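Local coordinates for protein 1,4-dihydroxy-6-naphtoate synthase (Archaeoglobus fulgidus, PDB 1ZBM) that probably catalyses the conversion of cyclic dehypoxanthinylfutalosinate into 1,4-dihydroxy-6-naphthoate and dihydroxyacetone, a step in menaquinone (vitamin K2) biosynthesis, at residues A[139-144]-A[161-166]; A[97-102]-A[145-150]; A[89-94]-A[116-121]. All blocks are in the same frame, centred on the assembly; numbering follows the deposited sequence.

All three contacts gather round one mixed five-stranded sheet. Interaction 3 is the core contact: its four touching residues are all buried, and helix 114-122 packs against strand 92-95. Interactions 1 and 2 lie nearer the surface and are partly buried. Interaction 1 sets the end of helix 136-141 against the approach to edge strand 164-168. Interaction 2 folds the loop after strand 92-95 over the start of strand 147-150. Strand 92-95 lies between these two strands in the sheet, so the contacts are joined through it. The contacts are mainly apolar. Interactions 1 and 2 also bring a methyl group against a backbone carbonyl; interaction 3 is aliphatic on both sides.

Interaction 1 (A[139-144]-A[161-166]); sequences AVLDEE and YGLKCV
V140 and L141, at the end of helix 136-141, meet Y161 and L163 on the approach to strand 164-168. The helix end packs on the loop that leads into an edge strand of the sheet, in a protein whose family belongs with the type 2 periplasmic binding proteins. The main bump is the CD2 methyl of L163. It enters the notch between two consecutive helix side chains. L163 CD2 meets V140 CG1 at 3.8 Å and L141 CD2 also at 3.8 Å. L141 pushes its branched end into a shallow hollow beside Y161. L141 CG is anti to its own carbonyl carbon (chi1 -72°), and an extended chi2 carries the fork across the gap. The L141 and Y161 side chains cross at about a right angle. L141 CD1 lies 4.1 Å from Y161 CB, while the phenol ring turns away from 139-144; Y161 also touches I137, earlier on the same helix. V140 and L163 are buried, but L141 is partly exposed and Y161 is exposed, so the L141-Y161 side is nearer solvent. After L141 the helix ends in a Schellman motif, with E143 as C-prime residue. E144 N bonds to A139 O at 2.7 Å, and E143 N to V140 O at 2.9 Å. K96 NZ hydrogen-bonds L141 O and forms a salt bridge with E143 OE1. L141 CD2 also rests 3.5 Å from the carbonyl oxygen Y161 O.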
# COMPACT_ATOMS: atom_id res chain seq x y z
N ALA A 139 -7.80 -11.79 -16.01
CA ALA A 139 -8.23 -13.11 -15.55
C ALA A 139 -9.70 -13.18 -15.18
O ALA A 139 -10.36 -14.21 -15.37
CB ALA A 139 -7.37 -13.56 -14.36
N VAL A 140 -10.23 -12.10 -14.63
CA VAL A 140 -11.63 -12.09 -14.24
C VAL A 140 -12.55 -11.99 -15.44
O VAL A 140 -13.50 -12.78 -15.58
CB VAL A 140 -11.90 -10.94 -13.28
CG1 VAL A 140 -13.37 -10.91 -12.91
CG2 VAL A 140 -11.04 -11.11 -12.05
N LEU A 141 -12.27 -11.03 -16.31
CA LEU A 141 -13.05 -10.81 -17.52
C LEU A 141 -13.05 -12.06 -18.40
O LEU A 141 -14.06 -12.38 -19.01
CB LEU A 141 -12.49 -9.62 -18.31
CG LEU A 141 -12.69 -8.20 -17.75
CD1 LEU A 141 -11.94 -7.17 -18.62
CD2 LEU A 141 -14.17 -7.87 -17.74
N ASP A 142 -11.92 -12.75 -18.46
CA ASP A 142 -11.83 -13.95 -19.29
C ASP A 142 -12.20 -15.22 -18.50
O ASP A 142 -11.94 -16.33 -18.96
CB ASP A 142 -10.43 -14.08 -19.91
CG ASP A 142 -10.19 -13.09 -21.05
OD1 ASP A 142 -11.11 -12.31 -21.38
OD2 ASP A 142 -9.08 -13.11 -21.63
N GLU A 143 -12.80 -15.04 -17.33
CA GLU A 143 -13.25 -16.14 -16.48
C GLU A 143 -12.19 -17.20 -16.17
O GLU A 143 -12.47 -18.40 -16.11
CB GLU A 143 -14.50 -16.78 -17.10
CG GLU A 143 -15.58 -15.74 -17.40
CD GLU A 143 -16.93 -16.34 -17.83
OE1 GLU A 143 -17.80 -15.55 -18.25
OE2 GLU A 143 -17.11 -17.56 -17.74
N GLU A 144 -10.96 -16.73 -15.97
CA GLU A 144 -9.84 -17.59 -15.64
C GLU A 144 -9.99 -17.92 -14.15
O GLU A 144 -9.53 -18.95 -13.66
CB GLU A 144 -8.56 -16.82 -15.89
CG GLU A 144 -7.27 -17.58 -15.77
CD GLU A 144 -6.10 -16.70 -16.13
OE1 GLU A 144 -6.11 -16.14 -17.26
OE2 GLU A 144 -5.17 -16.55 -15.30
N TYR A 161 -14.88 -1.77 -16.74
CA TYR A 161 -14.78 -3.07 -17.40
C TYR A 161 -16.08 -3.83 -17.21
O TYR A 161 -16.14 -5.03 -17.44
CB TYR A 161 -13.65 -3.88 -16.79
CG TYR A 161 -12.34 -3.14 -16.72
CD1 TYR A 161 -11.56 -2.97 -17.86
CD2 TYR A 161 -11.88 -2.62 -15.52
CE1 TYR A 161 -10.34 -2.31 -17.80
CE2 TYR A 161 -10.67 -1.95 -15.44
CZ TYR A 161 -9.90 -1.80 -16.58
OH TYR A 161 -8.68 -1.17 -16.52
N GLY A 162 -17.11 -3.12 -16.78
CA GLY A 162 -18.40 -3.75 -16.56
C GLY A 162 -18.39 -4.70 -15.38
O GLY A 162 -19.27 -5.55 -15.26
N LEU A 163 -17.40 -4.57 -14.50
CA LEU A 163 -17.30 -5.43 -13.33
C LEU A 163 -17.94 -4.73 -12.14
O LEU A 163 -18.15 -3.51 -12.16
CB LEU A 163 -15.83 -5.75 -13.02
CG LEU A 163 -14.97 -6.52 -14.02
CD1 LEU A 163 -13.52 -6.49 -13.56
CD2 LEU A 163 -15.45 -7.96 -14.17
N LYS A 164 -18.27 -5.50 -11.11
CA LYS A 164 -18.86 -4.94 -9.91
C LYS A 164 -18.29 -5.56 -8.64
O LYS A 164 -17.88 -6.71 -8.63
CB LYS A 164 -20.39 -5.08 -9.91
CG LYS A 164 -20.93 -6.32 -10.59
CD LYS A 164 -21.13 -6.10 -12.08
CE LYS A 164 -22.19 -5.01 -12.36
NZ LYS A 164 -23.54 -5.37 -11.82
N CYS A 165 -18.27 -4.75 -7.59
CA CYS A 165 -17.76 -5.16 -6.31
C CYS A 165 -18.68 -6.18 -5.65
O CYS A 165 -19.90 -5.97 -5.52
CB CYS A 165 -17.59 -3.94 -5.40
SG CYS A 165 -17.06 -4.33 -3.72
N VAL A 166 -18.10 -7.31 -5.25
CA VAL A 166 -18.83 -8.38 -4.58
C VAL A 166 -18.44 -8.42 -3.11
O VAL A 166 -19.14 -9.02 -2.29
CB VAL A 166 -18.53 -9.75 -5.22
CG1 VAL A 166 -19.03 -9.78 -6.65
CG2 VAL A 166 -17.03 -10.03 -5.18

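Interaction 2 (A[97-102]-A[145-150]); sequences SEISLD and VDAGLL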
# COMPACT_ATOMS: atom_id res chain seq x y z
N SER A 97 -20.26 -10.81 -12.03
CA SER A 97 -21.61 -10.71 -11.49
C SER A 97 -21.56 -10.96 -9.98
O SER A 97 -20.51 -11.28 -9.43
CB SER A 97 -22.54 -11.74 -12.15
OG SER A 97 -22.24 -13.06 -11.71
N GLU A 98 -22.70 -10.83 -9.30
CA GLU A 98 -22.75 -11.05 -7.86
C GLU A 98 -22.60 -12.52 -7.50
O GLU A 98 -23.32 -13.37 -8.01
CB GLU A 98 -24.07 -10.52 -7.29
CG GLU A 98 -23.98 -9.12 -6.68
CD GLU A 98 -23.73 -8.04 -7.71
OE1 GLU A 98 -23.44 -6.88 -7.31
OE2 GLU A 98 -23.85 -8.33 -8.92
N ILE A 99 -21.65 -12.81 -6.62
CA ILE A 99 -21.41 -14.18 -6.15
C ILE A 99 -21.15 -14.12 -4.66
O ILE A 99 -21.06 -13.04 -4.10
CB ILE A 99 -20.20 -14.83 -6.86
CG1 ILE A 99 -19.04 -13.84 -6.97
CG2 ILE A 99 -20.61 -15.34 -8.23
CD1 ILE A 99 -17.85 -14.39 -7.71
N SER A 100 -21.01 -15.28 -4.01
CA SER A 100 -20.77 -15.29 -2.57
C SER A 100 -19.29 -15.32 -2.20
O SER A 100 -18.91 -14.86 -1.12
CB SER A 100 -21.48 -16.48 -1.91
OG SER A 100 -20.88 -17.71 -2.28
N LEU A 101 -18.46 -15.86 -3.09
CA LEU A 101 -17.01 -15.96 -2.88
C LEU A 101 -16.57 -17.20 -2.11
O LEU A 101 -15.41 -17.61 -2.20
CB LEU A 101 -16.46 -14.72 -2.18
CG LEU A 101 -16.33 -13.41 -2.99
CD1 LEU A 101 -15.76 -12.30 -2.11
CD2 LEU A 101 -15.45 -13.64 -4.20
N ASP A 102 -17.48 -17.81 -1.36
CA ASP A 102 -17.12 -19.01 -0.59
C ASP A 102 -16.85 -20.19 -1.52
O ASP A 102 -17.68 -20.55 -2.36
CB ASP A 102 -18.24 -19.34 0.40
CG ASP A 102 -18.38 -18.28 1.49
OD1 ASP A 102 -18.92 -17.19 1.19
OD2 ASP A 102 -17.94 -18.53 2.63
N VAL A 145 -10.67 -17.01 -13.45
CA VAL A 145 -10.94 -17.16 -12.03
C VAL A 145 -12.37 -16.67 -11.75
O VAL A 145 -13.05 -16.17 -12.66
CB VAL A 145 -9.93 -16.34 -11.19
CG1 VAL A 145 -8.52 -16.87 -11.41
CG2 VAL A 145 -9.99 -14.86 -11.58
N ASP A 146 -12.86 -16.83 -10.53
CA ASP A 146 -14.21 -16.36 -10.22
C ASP A 146 -14.19 -14.90 -9.81
O ASP A 146 -15.13 -14.15 -10.09
CB ASP A 146 -14.84 -17.17 -9.10
CG ASP A 146 -14.95 -18.65 -9.44
OD1 ASP A 146 -14.01 -19.41 -9.14
OD2 ASP A 146 -15.98 -19.04 -10.02
N ALA A 147 -13.11 -14.49 -9.15
CA ALA A 147 -13.00 -13.12 -8.69
C ALA A 147 -11.56 -12.67 -8.55
O ALA A 147 -10.64 -13.48 -8.58
CB ALA A 147 -13.73 -12.96 -7.36
N GLY A 148 -11.37 -11.36 -8.39
CA GLY A 148 -10.04 -10.80 -8.26
C GLY A 148 -9.96 -9.73 -7.18
O GLY A 148 -10.90 -8.95 -7.00
N LEU A 149 -8.84 -9.72 -6.46
CA LEU A 149 -8.61 -8.74 -5.41
C LEU A 149 -7.79 -7.60 -6.01
O LEU A 149 -6.72 -7.83 -6.58
CB LEU A 149 -7.83 -9.40 -4.26
CG LEU A 149 -7.59 -8.58 -3.00
CD1 LEU A 149 -8.93 -8.14 -2.38
CD2 LEU A 149 -6.82 -9.44 -2.02
N LEU A 150 -8.30 -6.38 -5.89
CA LEU A 150 -7.65 -5.20 -6.44
C LEU A 150 -7.14 -4.29 -5.34
O LEU A 150 -7.93 -3.72 -4.58
CB LEU A 150 -8.65 -4.41 -7.28
CG LEU A 150 -9.44 -5.23 -8.28
CD1 LEU A 150 -10.56 -4.40 -8.89
CD2 LEU A 150 -8.49 -5.74 -9.36
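The loop joining strands 92-95 and 105-108 folds over the start of strand 147-150, so that I99 and L101 cover D146 and A147. Strand 147-150 is the middle strand of the mixed sheet, and A147 is its first residue. The contact is small and made by methyl groups. L101 CD2 meets A147 CB at 3.7 Å, its closest approach to the strand. I99 CD1 reaches the same methyl more loosely, with 4.4 Å between I99 CD1 and A147 CB. The two loop methyls are themselves neighbours, I99 CD1 lying 4.3 Å from L101 CD2. The small A147 side chain thus faces a pair of larger ones.

I99 holds CG1 between its backbone N and carbonyl carbon (chi1 43°). From there an extended chi2 sends CD1 straight toward the strand. The end of the I99 side chain also lies against the backbone, with I99 CD1 3.6 Å from D146 O. L101 arrives differently. Its CB does not aim at the strand, but the extended side chain (chi2 -180°) brings CD2 in.

The carboxylate of D146 is engaged with the neighbouring strand 105-108: D146 OD1 accepts a hydrogen bond from R105 N.

L101 also touches V93, I106, V166 and L167, and so packs on three strands besides 147-150. I99 rests on V166 of strand 164-168. A147 stands between V93 and I106, on the strands that flank 147-150: 105-108 runs parallel to it, and 92-95 antiparallel.

Interaction 3 (A[89-94]-A[116-121]); sequences YGPVVV and NLLLKL
The one ring in the contact is the puckered pyrrolidine of P91, which meets L118 obliquely through its CG corner. The pucker is C-gamma endo. P91 CG lies 4.2 Å from L118 CD1, a loose aliphatic touch. The second touch is between V93 and L119, whose side chains cross at about a right angle. V93 CG2 sits 3.9 Å from L119 CD1. V93 presents this methyl because CG1 takes the place anti to the backbone N (chi1 173°), leaving CG2 beside it. L119 has its CG anti to the backbone N (chi1 179°), and chi2 of 61° turns CD1 to the strand. P91 and V93, two residues apart, point to the same side, as expected for an extended chain. L118 and L119 are consecutive on the helix and answer them in turn. All four residues are buried.

Helix 114-122 begins with T114 and A115, the predicted substrate-binding residues, and the side chains of P91 and A115 are about 4 Å apart. The contact therefore lies beside the probable substrate site.

Around the contact, L169 of helix 169-174 packs on P91 and, with W172 of the same helix, covers L118. L167 of strand 164-168 touches both V93 and L119, and V93 further packs against A147 and L149 of the adjacent strand 147-150.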
# COMPACT_ATOMS: atom_id res chain seq x y z
N TYR A 89 -12.96 3.79 2.22
CA TYR A 89 -12.60 3.13 0.96
C TYR A 89 -11.35 2.27 1.16
O TYR A 89 -10.64 2.43 2.16
CB TYR A 89 -12.30 4.17 -0.10
CG TYR A 89 -11.33 5.24 0.37
CD1 TYR A 89 -9.98 4.95 0.62
CD2 TYR A 89 -11.76 6.55 0.54
CE1 TYR A 89 -9.10 5.95 1.02
CE2 TYR A 89 -10.90 7.55 0.95
CZ TYR A 89 -9.57 7.26 1.18
OH TYR A 89 -8.73 8.27 1.55
N GLY A 90 -11.09 1.40 0.19
CA GLY A 90 -9.93 0.52 0.25
C GLY A 90 -9.98 -0.59 -0.78
O GLY A 90 -10.71 -0.46 -1.77
N PRO A 91 -9.23 -1.69 -0.61
CA PRO A 91 -9.26 -2.79 -1.58
C PRO A 91 -10.62 -3.46 -1.70
O PRO A 91 -11.44 -3.38 -0.79
CB PRO A 91 -8.18 -3.74 -1.07
CG PRO A 91 -8.17 -3.48 0.41
CD PRO A 91 -8.25 -1.97 0.46
N VAL A 92 -10.85 -4.12 -2.82
CA VAL A 92 -12.12 -4.79 -3.01
C VAL A 92 -11.93 -6.04 -3.84
O VAL A 92 -10.88 -6.25 -4.45
CB VAL A 92 -13.12 -3.87 -3.73
CG1 VAL A 92 -13.47 -2.67 -2.85
CG2 VAL A 92 -12.53 -3.41 -5.05
N VAL A 93 -12.95 -6.89 -3.85
CA VAL A 93 -12.92 -8.09 -4.65
C VAL A 93 -14.01 -7.83 -5.69
O VAL A 93 -15.12 -7.43 -5.34
CB VAL A 93 -13.22 -9.33 -3.79
CG1 VAL A 93 -13.36 -10.56 -4.68
CG2 VAL A 93 -12.08 -9.54 -2.79
N VAL A 94 -13.69 -8.02 -6.96
CA VAL A 94 -14.64 -7.78 -8.03
C VAL A 94 -14.92 -9.04 -8.83
O VAL A 94 -14.09 -9.97 -8.85
CB VAL A 94 -14.11 -6.71 -9.00
CG1 VAL A 94 -12.92 -7.28 -9.79
CG2 VAL A 94 -15.20 -6.29 -9.94
N ASN A 116 -4.80 -9.11 1.28
CA ASN A 116 -4.97 -10.55 1.35
C ASN A 116 -5.37 -10.95 2.75
O ASN A 116 -6.29 -11.75 2.95
CB ASN A 116 -3.70 -11.27 0.94
CG ASN A 116 -3.97 -12.36 -0.07
OD1 ASN A 116 -4.85 -13.21 0.14
ND2 ASN A 116 -3.24 -12.34 -1.17
N LEU A 117 -4.67 -10.40 3.74
CA LEU A 117 -4.96 -10.69 5.13
C LEU A 117 -6.45 -10.41 5.38
O LEU A 117 -7.15 -11.24 5.97
CB LEU A 117 -4.09 -9.82 6.05
CG LEU A 117 -4.33 -9.95 7.56
CD1 LEU A 117 -4.15 -11.40 7.99
CD2 LEU A 117 -3.35 -9.04 8.31
N LEU A 118 -6.93 -9.26 4.92
CA LEU A 118 -8.34 -8.89 5.07
C LEU A 118 -9.28 -9.93 4.43
O LEU A 118 -10.27 -10.35 5.04
CB LEU A 118 -8.61 -7.51 4.46
CG LEU A 118 -8.08 -6.29 5.22
CD1 LEU A 118 -8.13 -5.04 4.34
CD2 LEU A 118 -8.87 -6.10 6.47
N LEU A 119 -8.97 -10.33 3.20
CA LEU A 119 -9.78 -11.31 2.50
C LEU A 119 -9.82 -12.60 3.32
O LEU A 119 -10.89 -13.16 3.55
CB LEU A 119 -9.20 -11.58 1.11
CG LEU A 119 -9.92 -12.62 0.22
CD1 LEU A 119 -11.35 -12.18 -0.04
CD2 LEU A 119 -9.17 -12.78 -1.11
N LYS A 120 -8.65 -13.07 3.75
CA LYS A 120 -8.55 -14.28 4.55
C LYS A 120 -9.32 -14.19 5.86
O LYS A 120 -9.63 -15.21 6.47
CB LYS A 120 -7.07 -14.60 4.81
CG LYS A 120 -6.29 -14.98 3.55
CD LYS A 120 -4.81 -14.66 3.67
CE LYS A 120 -4.15 -15.46 4.78
NZ LYS A 120 -2.79 -14.92 5.09
N LEU A 121 -9.64 -12.97 6.29
CA LEU A 121 -10.41 -12.76 7.52
C LEU A 121 -11.90 -12.68 7.23
O LEU A 121 -12.71 -13.04 8.07
CB LEU A 121 -9.98 -11.47 8.21
CG LEU A 121 -8.64 -11.45 8.95
CD1 LEU A 121 -8.29 -10.02 9.27
CD2 LEU A 121 -8.72 -12.29 10.22